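Local coordinates for protein aminoglycoside-O-phosphotransferase VIII (Streptomyces rimosus, PDB 4H05) that probably transfers the gamma-phosphate of ATP to the 3'-hydroxyl of aminoglycoside antibiotics such as kanamycin, giving the bacterium resistance to them, at residues G72-R77 against C203-L208; G97-A102 against N195-P200; V112-A117 against S243-R248; L119-H124 against Y250-D255; D181-V186 against A217-D222. One frame throughout, in Å; residues are numbered along the deposited sequence.

Contact 1. Residues G72-R77 against C203-L208; sequences GIPVPR and CEVTGL
Pro74 and Leu208 are joined by a single backbone hydrogen bond, Leu208 N to Pro74 O, 2.9 Å long and bent to 143° at the hydrogen. Gly207 CA brings a C-H to the same oxygen, 3.4 Å from Pro74 O. Side chains close in around this point. The Pro74 ring crosses the Val205 side chain at about a right angle, with Pro74 CG 3.9 Å from Val205 CG1. Ile73 meets Leu208 methyl to methyl, CG2 of the isoleucine 4.0 Å from CD1 of the leucine; CG2 stands anti to the backbone N of Ile73, while the CG1 branch carries CD1 to Leu123 of helix 109-124. Val75 CG2 lies 3.3 Å from Leu208 O, and Pro76 CD is also close to that oxygen.

The contact bridges the two lobes of the protein-kinase-like fold: 72-77 links helix 54-71 to strand 78-83 of the five-stranded sheet, and 205-208 is an edge strand of the small sheet in the other lobe. Further out, Gly72 ends helix 54-71 in a Schellman motif, and Val75 packs back on Leu65 and Ala69 of that helix. Thr206 and Gly207 form a classic beta bulge opposite Leu197, with Thr206 OG1 bound to Pro96 O. Leu208, two residues before Asp210, a predicted magnesium ligand, rests on Leu119 and Val196.

Contact 2. Residues G97-A102 against N195-P200; sequences GRPASA and NVLLDP
Arg98 and Leu198 form an antiparallel hydrogen-bonded pair, the core of the joint between strands 98-99 and 196-198. Arg98 N reaches Leu198 O at 2.8 Å and nearly straight, 168° at the hydrogen. The return bond from Leu198 N meets Arg98 O from above the carbonyl plane, and a third, Ala100 N to Val196 O, is again 2.8 Å long. Between the Arg98-Leu198 pair and the Ala100-Val196 bond sits the non-hydrogen-bonded pair Pro99 and Leu197, where the backbones come close; Pro99 CA sends a C-H to Val196 O at 3.2 Å.

The apolar contacts split over the two faces of the sheet. Pro99 and Leu197 lie side by side and point the same way, CB of the proline 4.2 Å from CG of the leucine. On the face of Leu198, its CD2 reaches Ala100 CB at 3.8 Å. Leu198 has an eclipsed, strained chi1 (-4°), so the exact place of CD2 is less sure.

One charged group takes part. Pro200 CB lies over a face of the Arg98 guanidinium, 3.5 Å from Arg98 NH2, and Trp104 adds a cation-pi contact to the same arginine.

Since the polar bonds are all backbone to backbone, the strand itself is gripped. That probably helps to fix Asn195, the predicted magnesium ligand just before it, whose ND2 also binds Asp190 O.

Contact 3. Residues V112-A117 against S243-R248; sequences VAVALA and SAAFLR
Ala113 O is approached by two groups: Ala117 N of its own helix, a bond of 3.2 Å, and the Phe246 ring from the other helix, whose CD2 stands 3.4 Å from Ala113 O with the oxygen at the ring edge, near its plane. Here helix 109-124 packs against helix 240-251, two of the helices that build the larger lobe of this kinase-like fold. The axes of segments 112-117 and 243-248 approach to 7.8 Å and cross at -35°, with the two helices running roughly the same way. No hydrogen bond passes between the segments; the contact is carried by one large ring and several small residues.

Phe246 has CG anti to its backbone N (chi1 -179°), and from there the ring reaches across to the turn around Ala117. The methyl of Ala117 stands over one face of the ring in a CH-pi contact, CB 3.8 Å from the ring centroid and 25° off the normal. CE2 presses close to the backbone, 3.2 Å from Ala117 N, and Leu116 CB lies 4.0 Å from the same CE2. Leu223, Val226 and Leu230 of helix 220-230 also pack on Phe246, which is thereby buried among three helices. Leu116 continues the core in another direction, onto Val196 of the small sheet.

One turn back along helix 109-124, small side chains meet methyl to methyl: Ala113 CB is 4.4 Å from Ala245 CB, and Val114 CG2 touches that same Ala245 CB at 4.2 Å.

Contact 4. Residues L119-H124 against Y250-D255; sequences LARSLH and YGRGWD
Arg121 and Gly253 bring the two backbones nearest, CA to CA 6.2 Å, where Gly253, with positive phi, marks the chain leaving the geometry of helix 240-251. The contact joins the C-terminal parts of helices 109-124 and 240-251 in the larger lobe of the kinase-like fold.

His124 ND1 and Tyr250 OH make the main polar bond, 2.7 Å long and almost straight at 171°; either could be the donor. Tyr250 CG stands anti to its backbone N (chi1 -171°), sending the ring off toward helix 109-124. The hydroxyl lies at the edge of the imidazole, near its plane, and the two rings meet rim to rim with their planes 72° apart. Both ends have a second partner, His124 NE2 on Asp222 OD2 and Tyr250 OH on Arg219 NH1, in a largely buried polar chain that would limit rotation of both rings. Ala120 CB packs at the edge of the tyrosine, 3.9 Å from Tyr250 CE1.

Toward solvent, Arg121 stretches past Gly253, its CD 3.6 Å from Gly253 CA. Its NH2 comes over a face of the Arg252 guanidinium, an unfavourable pairing of like charges that Glu249 probably relieves by salt-bridging both arginines; Arg252 is poorly ordered, and its exact place is doubtful. Back at the histidine, Ala120 O accepts from His124 N and also lies 3.1 Å above the plane of the His124 ring, toward its rim.

Contact 5. Residues D181-V186 against A217-D222; sequences DEDLAV and ADRHSD
Asp183 and Arg219 form a salt bridge, Arg219 NE to Asp183 OD2 at 2.7 Å, with the donor above the carboxylate plane; a second bond from Arg219 NH2 to Asp183 OD1 is weak. The arginine's CG lies between its backbone N and carbonyl carbon (chi1 71°), and a bend at chi3 (65°) brings NE round to the carboxylate. The backbone of Asp183 is held as well: its O accepts from Arg219 N at 3.1 Å, and its N donates to Asp218 OD2 at 2.9 Å. That carboxylate oxygen also takes a salt bridge from Lys262 and a bond from a water that bridges to Asp181 O. These donors would offset the charge of Asp218 next to the other acids here. A second water links Glu182 OE1 to Asp218 N.

Beyond the polar cluster, Ala185 and Ala217 form an antiparallel hydrogen-bonded pair, with Ala185 N 2.9 Å from Ala217 O. Ala185 CB lies over a face of the Arg219 guanidinium, to which Trp254 adds a cation-pi contact.

Asp218 O accepts from Ser221 N and OG, which come from opposite faces of its plane as helix 220-230 begins. Strand 184-187 runs into His188, Gly189 and Asp190, the predicted proton acceptor; Asp222 grips that loop, OD2 accepting from His188 N and OD1 from Gly189 N, much as the aspartate starting helix F of protein kinases holds the catalytic loop.

In the fold
From the N terminus, the chain passes helix 54-71 and reaches contact 1, which closes a long loop by tying the linker before strand 78-83 to strand 205-208. Contact 2 closes a shorter loop nested inside it and adds strand 98-99 to the same small sheet. Contacts 3 and 4 each close a long loop from helix 109-124 to helix 240-251; these two cross each other, and both cross contacts 1 and 2. Contact 5 closes a short loop from strand 184-187 to the start of helix 220-230, nested within contacts 3 and 4 and crossing contacts 1 and 2. Helix 109-124 therefore lies between the small sheet and helix 240-251, and its end meets contact 5.

Contact 1. Residues G72-R77 against C203-L208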
# COMPACT_ATOMS: atom_id res chain seq x y z
N GLY A 72 11.60 7.24 11.07
CA GLY A 72 12.20 5.98 11.43
C GLY A 72 11.55 4.71 10.92
O GLY A 72 12.00 3.62 11.31
N ILE A 73 10.59 4.82 9.99
CA ILE A 73 10.02 3.60 9.34
C ILE A 73 10.91 3.26 8.18
O ILE A 73 11.35 4.15 7.49
CB ILE A 73 8.60 3.90 8.79
CG1 ILE A 73 7.69 4.31 9.95
CG2 ILE A 73 8.06 2.73 7.98
CD1 ILE A 73 7.38 3.18 10.96
N PRO A 74 11.19 1.96 7.93
CA PRO A 74 12.07 1.62 6.82
C PRO A 74 11.41 1.77 5.47
O PRO A 74 10.46 1.12 5.21
CB PRO A 74 12.41 0.18 7.08
CG PRO A 74 11.25 -0.36 7.84
CD PRO A 74 10.69 0.78 8.65
N VAL A 75 11.92 2.64 4.63
CA VAL A 75 11.26 3.06 3.41
C VAL A 75 12.44 3.39 2.50
O VAL A 75 13.45 3.86 2.95
CB VAL A 75 10.37 4.25 3.85
CG1 VAL A 75 11.03 5.60 3.71
CG2 VAL A 75 8.97 4.16 3.33
N PRO A 76 12.37 3.13 1.19
CA PRO A 76 13.62 3.51 0.52
C PRO A 76 13.75 5.04 0.30
O PRO A 76 12.77 5.73 0.21
CB PRO A 76 13.45 2.88 -0.85
CG PRO A 76 11.96 3.05 -1.10
CD PRO A 76 11.29 2.79 0.23
N ARG A 77 14.96 5.52 0.14
CA ARG A 77 15.21 6.91 -0.15
C ARG A 77 14.71 7.41 -1.51
O ARG A 77 14.75 6.72 -2.55
CB ARG A 77 16.72 7.11 -0.00
CG ARG A 77 17.31 8.44 -0.43
CD ARG A 77 18.81 8.54 -0.05
NE ARG A 77 18.92 8.60 1.41
CZ ARG A 77 18.87 9.72 2.16
NH1 ARG A 77 18.74 10.89 1.62
NH2 ARG A 77 18.95 9.65 3.48
N CYS A 203 14.08 -12.41 7.76
CA CYS A 203 12.72 -11.79 7.76
C CYS A 203 12.67 -10.37 8.41
O CYS A 203 11.58 -9.89 8.77
CB CYS A 203 11.68 -12.73 8.43
SG CYS A 203 11.61 -14.35 7.61
N GLU A 204 13.81 -9.66 8.56
CA GLU A 204 13.68 -8.30 9.00
C GLU A 204 12.96 -7.60 7.85
O GLU A 204 13.24 -7.89 6.70
CB GLU A 204 15.00 -7.62 9.21
CG GLU A 204 14.94 -6.20 9.78
CD GLU A 204 16.32 -5.74 10.25
OE1 GLU A 204 17.31 -6.49 10.18
OE2 GLU A 204 16.47 -4.62 10.70
N VAL A 205 12.07 -6.68 8.17
CA VAL A 205 11.52 -5.84 7.17
C VAL A 205 12.61 -4.89 6.63
O VAL A 205 13.22 -4.22 7.40
CB VAL A 205 10.44 -4.98 7.77
CG1 VAL A 205 10.05 -3.87 6.75
CG2 VAL A 205 9.26 -5.86 8.18
N THR A 206 12.81 -4.83 5.32
CA THR A 206 13.81 -3.96 4.74
C THR A 206 13.20 -2.71 4.16
O THR A 206 13.90 -1.76 4.03
CB THR A 206 14.59 -4.66 3.64
OG1 THR A 206 13.67 -5.33 2.79
CG2 THR A 206 15.63 -5.71 4.24
N GLY A 207 11.91 -2.68 3.82
CA GLY A 207 11.36 -1.45 3.22
C GLY A 207 9.86 -1.55 3.06
O GLY A 207 9.30 -2.62 2.82
N LEU A 208 9.16 -0.44 3.19
CA LEU A 208 7.76 -0.39 2.78
C LEU A 208 7.66 0.37 1.55
O LEU A 208 8.24 1.49 1.48
CB LEU A 208 6.96 0.43 3.68
CG LEU A 208 6.68 0.05 5.03
CD1 LEU A 208 5.50 0.93 5.51
CD2 LEU A 208 6.34 -1.41 4.81

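Contact 2. Residues G97-A102 against N195-P200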
# COMPACT_ATOMS: atom_id res chain seq x y z
N GLY A 97 15.67 -7.29 -0.91
CA GLY A 97 15.00 -8.36 -0.27
C GLY A 97 13.83 -8.88 -1.07
O GLY A 97 13.74 -8.64 -2.27
N ARG A 98 12.97 -9.65 -0.40
CA ARG A 98 11.89 -10.35 -1.06
C ARG A 98 10.55 -9.86 -0.48
O ARG A 98 10.42 -9.66 0.73
CB ARG A 98 12.06 -11.84 -0.83
CG ARG A 98 10.89 -12.68 -1.34
CD ARG A 98 11.07 -14.12 -0.89
NE ARG A 98 12.39 -14.66 -1.20
CZ ARG A 98 13.07 -15.51 -0.42
NH1 ARG A 98 12.58 -15.91 0.74
NH2 ARG A 98 14.26 -15.98 -0.82
N PRO A 99 9.57 -9.62 -1.34
CA PRO A 99 8.30 -9.18 -0.81
C PRO A 99 7.53 -10.27 -0.05
O PRO A 99 7.67 -11.44 -0.35
CB PRO A 99 7.54 -8.68 -2.02
CG PRO A 99 8.24 -9.21 -3.24
CD PRO A 99 9.61 -9.70 -2.81
N ALA A 100 6.75 -9.87 0.95
CA ALA A 100 5.92 -10.77 1.75
C ALA A 100 4.88 -11.59 0.90
O ALA A 100 4.39 -12.62 1.35
CB ALA A 100 5.21 -9.98 2.85
N SER A 101 4.51 -10.98 -0.22
CA SER A 101 3.96 -11.49 -1.47
C SER A 101 4.58 -12.75 -2.14
O SER A 101 3.90 -13.49 -2.86
CB SER A 101 4.32 -10.37 -2.45
OG SER A 101 3.26 -10.10 -3.31
N ALA A 102 5.89 -12.91 -2.06
CA ALA A 102 6.53 -14.03 -2.76
C ALA A 102 6.13 -15.30 -2.01
O ALA A 102 5.56 -15.24 -0.92
CB ALA A 102 8.04 -13.88 -2.80
N ASN A 195 3.43 -4.84 -0.54
CA ASN A 195 4.09 -3.58 -0.29
C ASN A 195 5.10 -3.59 0.84
O ASN A 195 5.54 -2.52 1.37
CB ASN A 195 2.91 -2.65 0.01
CG ASN A 195 2.13 -2.39 -1.22
OD1 ASN A 195 2.76 -2.45 -2.27
ND2 ASN A 195 0.82 -2.09 -1.13
N VAL A 196 5.44 -4.81 1.28
CA VAL A 196 6.44 -5.01 2.36
C VAL A 196 7.50 -6.01 1.89
O VAL A 196 7.21 -7.13 1.41
CB VAL A 196 5.80 -5.55 3.63
CG1 VAL A 196 6.82 -5.61 4.77
CG2 VAL A 196 4.62 -4.69 4.04
N LEU A 197 8.73 -5.55 1.95
CA LEU A 197 9.82 -6.36 1.51
C LEU A 197 10.63 -6.70 2.75
O LEU A 197 10.63 -5.97 3.75
CB LEU A 197 10.66 -5.61 0.50
CG LEU A 197 10.17 -5.62 -0.97
CD1 LEU A 197 9.66 -4.26 -1.25
CD2 LEU A 197 11.20 -5.92 -2.02
N LEU A 198 11.29 -7.83 2.70
CA LEU A 198 12.02 -8.28 3.82
C LEU A 198 13.30 -9.08 3.48
O LEU A 198 13.51 -9.61 2.37
CB LEU A 198 11.10 -9.09 4.76
CG LEU A 198 9.64 -9.44 4.83
CD1 LEU A 198 9.11 -9.21 6.25
CD2 LEU A 198 8.74 -8.94 3.70
N ASP A 199 14.18 -9.15 4.45
CA ASP A 199 15.48 -9.78 4.17
C ASP A 199 15.21 -11.30 4.02
O ASP A 199 14.52 -11.86 4.86
CB ASP A 199 16.41 -9.46 5.35
CG ASP A 199 17.74 -10.18 5.27
OD1 ASP A 199 18.72 -9.53 4.97
OD2 ASP A 199 17.76 -11.39 5.47
N PRO A 200 15.69 -11.95 2.96
CA PRO A 200 15.34 -13.40 2.82
C PRO A 200 15.93 -14.31 3.91
O PRO A 200 15.39 -15.39 4.18
CB PRO A 200 15.86 -13.81 1.42
CG PRO A 200 16.33 -12.55 0.77
CD PRO A 200 16.26 -11.38 1.73

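Contact 3. Residues V112-A117 against S243-R248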
# COMPACT_ATOMS: atom_id res chain seq x y z
N VAL A 112 7.34 -14.20 8.67
CA VAL A 112 6.92 -13.08 7.79
C VAL A 112 5.67 -12.44 8.37
O VAL A 112 5.61 -11.21 8.59
CB VAL A 112 6.71 -13.56 6.35
CG1 VAL A 112 6.19 -12.41 5.49
CG2 VAL A 112 8.04 -14.08 5.80
N ALA A 113 4.75 -13.31 8.75
CA ALA A 113 3.53 -12.91 9.45
C ALA A 113 3.83 -12.05 10.63
O ALA A 113 3.19 -11.02 10.79
CB ALA A 113 2.73 -14.14 9.86
N VAL A 114 4.80 -12.47 11.46
CA VAL A 114 5.18 -11.75 12.66
C VAL A 114 5.87 -10.45 12.35
O VAL A 114 5.62 -9.45 13.03
CB VAL A 114 6.09 -12.64 13.61
CG1 VAL A 114 6.63 -11.83 14.76
CG2 VAL A 114 5.26 -13.83 14.20
N ALA A 115 6.75 -10.47 11.34
CA ALA A 115 7.47 -9.25 10.93
C ALA A 115 6.44 -8.24 10.41
O ALA A 115 6.51 -7.05 10.73
CB ALA A 115 8.56 -9.57 9.89
N LEU A 116 5.43 -8.74 9.70
CA LEU A 116 4.37 -7.86 9.20
C LEU A 116 3.69 -7.15 10.36
O LEU A 116 3.61 -5.92 10.40
CB LEU A 116 3.38 -8.57 8.32
CG LEU A 116 3.83 -8.84 6.88
CD1 LEU A 116 2.78 -9.70 6.22
CD2 LEU A 116 3.99 -7.60 6.00
N ALA A 117 3.29 -7.91 11.36
CA ALA A 117 2.71 -7.35 12.56
C ALA A 117 3.63 -6.33 13.24
O ALA A 117 3.16 -5.30 13.75
CB ALA A 117 2.37 -8.49 13.53
N SER A 243 -2.29 -15.72 10.29
CA SER A 243 -3.17 -14.63 10.81
C SER A 243 -3.25 -14.60 12.30
O SER A 243 -3.14 -13.54 12.90
CB SER A 243 -4.60 -14.68 10.29
OG SER A 243 -4.66 -14.96 8.91
N ALA A 244 -3.45 -15.76 12.93
CA ALA A 244 -3.21 -15.86 14.40
C ALA A 244 -1.81 -15.36 14.84
O ALA A 244 -1.69 -14.65 15.84
CB ALA A 244 -3.42 -17.30 14.87
N ALA A 245 -0.75 -15.72 14.12
CA ALA A 245 0.59 -15.23 14.51
C ALA A 245 0.68 -13.69 14.32
O ALA A 245 1.12 -12.96 15.20
CB ALA A 245 1.70 -15.96 13.77
N PHE A 246 0.21 -13.18 13.20
CA PHE A 246 0.12 -11.73 13.08
C PHE A 246 -0.69 -11.13 14.23
O PHE A 246 -0.26 -10.16 14.86
CB PHE A 246 -0.55 -11.34 11.78
CG PHE A 246 -0.65 -9.87 11.59
CD1 PHE A 246 -1.71 -9.18 12.13
CD2 PHE A 246 0.30 -9.18 10.89
CE1 PHE A 246 -1.82 -7.83 11.97
CE2 PHE A 246 0.19 -7.81 10.69
CZ PHE A 246 -0.86 -7.14 11.25
N LEU A 247 -1.80 -11.74 14.61
CA LEU A 247 -2.63 -11.13 15.66
C LEU A 247 -2.03 -11.24 17.05
O LEU A 247 -2.15 -10.30 17.84
CB LEU A 247 -4.05 -11.68 15.67
CG LEU A 247 -5.13 -11.06 14.75
CD1 LEU A 247 -6.48 -11.61 15.22
CD2 LEU A 247 -5.12 -9.56 14.81
N ARG A 248 -1.37 -12.34 17.37
CA ARG A 248 -0.62 -12.46 18.67
C ARG A 248 0.47 -11.40 18.78
O ARG A 248 0.54 -10.72 19.77
CB ARG A 248 0.03 -13.86 18.74
CG ARG A 248 0.86 -14.20 20.03
CD ARG A 248 1.26 -15.69 20.02
NE ARG A 248 0.18 -16.47 19.39
CZ ARG A 248 0.22 -17.14 18.23
NH1 ARG A 248 1.34 -17.25 17.52
NH2 ARG A 248 -0.88 -17.75 17.80

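Contact 4. Residues L119-H124 against Y250-D255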
# COMPACT_ATOMS: atom_id res chain seq x y z
N LEU A 119 5.84 -4.46 11.88
CA LEU A 119 5.93 -3.26 11.07
C LEU A 119 4.66 -2.45 11.28
O LEU A 119 4.72 -1.23 11.43
CB LEU A 119 6.11 -3.65 9.59
CG LEU A 119 5.99 -2.44 8.68
CD1 LEU A 119 7.20 -1.54 8.92
CD2 LEU A 119 5.88 -2.85 7.23
N ALA A 120 3.52 -3.14 11.31
CA ALA A 120 2.20 -2.55 11.68
C ALA A 120 2.25 -1.81 13.04
O ALA A 120 1.81 -0.68 13.15
CB ALA A 120 1.09 -3.63 11.63
N ARG A 121 2.96 -2.38 13.98
CA ARG A 121 3.07 -1.88 15.34
C ARG A 121 3.98 -0.65 15.41
O ARG A 121 3.74 0.30 16.14
CB ARG A 121 3.48 -3.13 16.12
CG ARG A 121 4.08 -3.24 17.52
CD ARG A 121 3.78 -4.70 18.00
NE ARG A 121 4.79 -5.49 18.71
CZ ARG A 121 5.41 -5.13 19.84
NH1 ARG A 121 5.25 -3.93 20.40
NH2 ARG A 121 6.25 -5.97 20.39
N SER A 122 4.97 -0.60 14.56
CA SER A 122 5.87 0.48 14.57
C SER A 122 5.24 1.67 13.87
O SER A 122 5.43 2.82 14.24
CB SER A 122 7.16 0.04 13.83
OG SER A 122 7.82 -1.04 14.47
N LEU A 123 4.52 1.41 12.81
CA LEU A 123 3.75 2.44 12.11
C LEU A 123 2.71 2.98 13.12
O LEU A 123 2.61 4.18 13.40
CB LEU A 123 3.06 1.78 10.93
CG LEU A 123 2.94 2.24 9.50
CD1 LEU A 123 4.13 3.06 8.99
CD2 LEU A 123 2.61 0.99 8.64
N HIS A 124 1.97 2.07 13.76
CA HIS A 124 0.91 2.53 14.66
C HIS A 124 1.40 3.06 15.96
O HIS A 124 0.59 3.52 16.68
CB HIS A 124 -0.23 1.53 14.86
CG HIS A 124 -0.80 1.01 13.55
ND1 HIS A 124 -1.50 -0.13 13.47
CD2 HIS A 124 -0.68 1.48 12.28
CE1 HIS A 124 -1.83 -0.37 12.19
NE2 HIS A 124 -1.34 0.61 11.45
N TYR A 250 0.77 -8.53 16.90
CA TYR A 250 0.24 -7.17 16.95
C TYR A 250 -0.30 -6.86 18.32
O TYR A 250 -0.05 -5.79 18.88
CB TYR A 250 -0.85 -6.96 15.93
CG TYR A 250 -1.23 -5.51 15.83
CD1 TYR A 250 -0.51 -4.65 15.05
CD2 TYR A 250 -2.26 -5.01 16.59
CE1 TYR A 250 -0.90 -3.32 14.92
CE2 TYR A 250 -2.65 -3.67 16.48
CZ TYR A 250 -1.97 -2.83 15.63
OH TYR A 250 -2.34 -1.52 15.60
N GLY A 251 -1.04 -7.80 18.91
CA GLY A 251 -1.50 -7.63 20.31
C GLY A 251 -0.47 -7.28 21.39
O GLY A 251 -0.82 -6.77 22.43
N ARG A 252 0.82 -7.47 21.16
CA ARG A 252 1.81 -7.15 22.22
C ARG A 252 1.95 -5.73 22.89
O ARG A 252 1.65 -5.65 24.07
CB ARG A 252 3.16 -7.72 21.86
CG ARG A 252 3.20 -9.26 21.88
CD ARG A 252 4.58 -9.81 21.43
NE ARG A 252 5.70 -8.96 21.90
CZ ARG A 252 6.94 -8.93 21.38
NH1 ARG A 252 7.29 -9.71 20.35
NH2 ARG A 252 7.85 -8.10 21.90
N GLY A 253 2.25 -4.59 22.24
CA GLY A 253 1.75 -4.16 20.94
C GLY A 253 0.59 -3.18 21.22
O GLY A 253 0.78 -1.94 21.35
N TRP A 254 -0.60 -3.75 21.36
CA TRP A 254 -1.82 -2.98 21.56
C TRP A 254 -2.81 -3.85 22.25
O TRP A 254 -3.18 -4.91 21.75
CB TRP A 254 -2.29 -2.52 20.21
CG TRP A 254 -3.61 -1.82 20.18
CD1 TRP A 254 -3.91 -0.51 20.56
CD2 TRP A 254 -4.85 -2.37 19.64
NE1 TRP A 254 -5.23 -0.25 20.35
CE2 TRP A 254 -5.85 -1.33 19.79
CE3 TRP A 254 -5.21 -3.58 19.06
CZ2 TRP A 254 -7.16 -1.52 19.38
CZ3 TRP A 254 -6.51 -3.77 18.67
CH2 TRP A 254 -7.47 -2.76 18.82
N ASP A 255 -3.20 -3.43 23.44
CA ASP A 255 -4.05 -4.22 24.35
C ASP A 255 -5.53 -4.38 23.85
O ASP A 255 -6.21 -5.34 24.25
CB ASP A 255 -4.02 -3.59 25.77
CG ASP A 255 -4.46 -2.11 25.75
OD1 ASP A 255 -4.35 -1.41 26.78
OD2 ASP A 255 -4.92 -1.65 24.67

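Contact 5. Residues D181-V186 against A217-D222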
# COMPACT_ATOMS: atom_id res chain seq x y z
N ASP A 181 -16.57 5.54 15.47
CA ASP A 181 -15.35 6.19 15.97
C ASP A 181 -14.17 5.74 15.07
O ASP A 181 -14.28 4.74 14.38
CB ASP A 181 -15.11 5.70 17.38
CG ASP A 181 -14.84 4.22 17.42
OD1 ASP A 181 -15.85 3.47 17.31
OD2 ASP A 181 -13.62 3.80 17.45
N GLU A 182 -13.10 6.53 15.02
CA GLU A 182 -11.86 6.15 14.35
C GLU A 182 -10.87 6.06 15.46
O GLU A 182 -10.65 7.05 16.13
CB GLU A 182 -11.39 7.22 13.35
CG GLU A 182 -12.14 7.25 12.05
CD GLU A 182 -11.77 8.46 11.26
OE1 GLU A 182 -11.14 8.28 10.20
OE2 GLU A 182 -12.11 9.58 11.71
N ASP A 183 -10.27 4.90 15.67
CA ASP A 183 -9.18 4.77 16.62
C ASP A 183 -7.85 5.15 15.85
O ASP A 183 -7.21 4.32 15.21
CB ASP A 183 -9.23 3.34 17.11
CG ASP A 183 -8.03 2.98 17.94
OD1 ASP A 183 -7.37 3.88 18.41
OD2 ASP A 183 -7.76 1.79 18.12
N LEU A 184 -7.45 6.41 15.88
CA LEU A 184 -6.46 6.88 14.94
C LEU A 184 -5.08 6.36 15.22
O LEU A 184 -4.65 6.32 16.36
CB LEU A 184 -6.39 8.41 14.96
CG LEU A 184 -7.56 9.19 14.39
CD1 LEU A 184 -7.47 10.70 14.66
CD2 LEU A 184 -7.83 8.89 12.94
N ALA A 185 -4.36 6.03 14.16
CA ALA A 185 -2.92 5.82 14.16
C ALA A 185 -2.38 6.25 12.78
O ALA A 185 -3.13 6.47 11.83
CB ALA A 185 -2.61 4.34 14.39
N VAL A 186 -1.08 6.36 12.66
CA VAL A 186 -0.47 6.56 11.34
C VAL A 186 -0.48 5.27 10.61
O VAL A 186 0.28 4.32 11.02
CB VAL A 186 0.96 7.09 11.43
CG1 VAL A 186 1.61 7.21 10.00
CG2 VAL A 186 0.95 8.41 12.22
N ALA A 217 -5.59 7.40 10.14
CA ALA A 217 -6.81 6.65 9.93
C ALA A 217 -6.95 5.62 11.05
O ALA A 217 -6.08 5.45 11.90
CB ALA A 217 -6.80 5.94 8.59
N ASP A 218 -8.08 4.97 11.10
CA ASP A 218 -8.24 3.89 12.07
C ASP A 218 -7.22 2.88 11.79
O ASP A 218 -7.16 2.39 10.66
CB ASP A 218 -9.60 3.21 11.88
CG ASP A 218 -10.04 2.42 13.10
OD1 ASP A 218 -9.38 1.42 13.37
OD2 ASP A 218 -11.03 2.84 13.77
N ARG A 219 -6.48 2.48 12.79
CA ARG A 219 -5.60 1.32 12.63
C ARG A 219 -6.25 0.15 11.93
O ARG A 219 -5.53 -0.61 11.25
CB ARG A 219 -5.06 0.84 13.99
CG ARG A 219 -6.14 0.17 14.88
CD ARG A 219 -5.69 -0.11 16.29
NE ARG A 219 -5.41 1.11 17.01
CZ ARG A 219 -4.22 1.50 17.46
NH1 ARG A 219 -3.12 0.79 17.30
NH2 ARG A 219 -4.15 2.64 18.10
N HIS A 220 -7.56 -0.06 12.08
CA HIS A 220 -8.20 -1.19 11.34
C HIS A 220 -8.09 -1.02 9.85
O HIS A 220 -8.21 -1.98 9.05
CB HIS A 220 -9.66 -1.42 11.81
CG HIS A 220 -9.75 -1.89 13.25
ND1 HIS A 220 -9.91 -3.20 13.58
CD2 HIS A 220 -9.59 -1.22 14.42
CE1 HIS A 220 -9.87 -3.33 14.92
NE2 HIS A 220 -9.72 -2.12 15.43
N SER A 221 -7.79 0.18 9.37
CA SER A 221 -7.58 0.29 7.91
C SER A 221 -6.37 -0.52 7.45
O SER A 221 -6.26 -0.84 6.25
CB SER A 221 -7.34 1.77 7.50
OG SER A 221 -6.28 2.29 8.30
N ASP A 222 -5.40 -0.70 8.34
CA ASP A 222 -4.20 -1.51 8.02
C ASP A 222 -4.43 -2.98 8.33
O ASP A 222 -4.10 -3.90 7.52
CB ASP A 222 -2.96 -0.99 8.73
CG ASP A 222 -2.30 0.21 8.05
OD1 ASP A 222 -2.61 0.54 6.91
OD2 ASP A 222 -1.50 0.85 8.73
O HOH W 1 -13.07 3.32 12.29
O HOH W 2 -10.19 5.68 9.38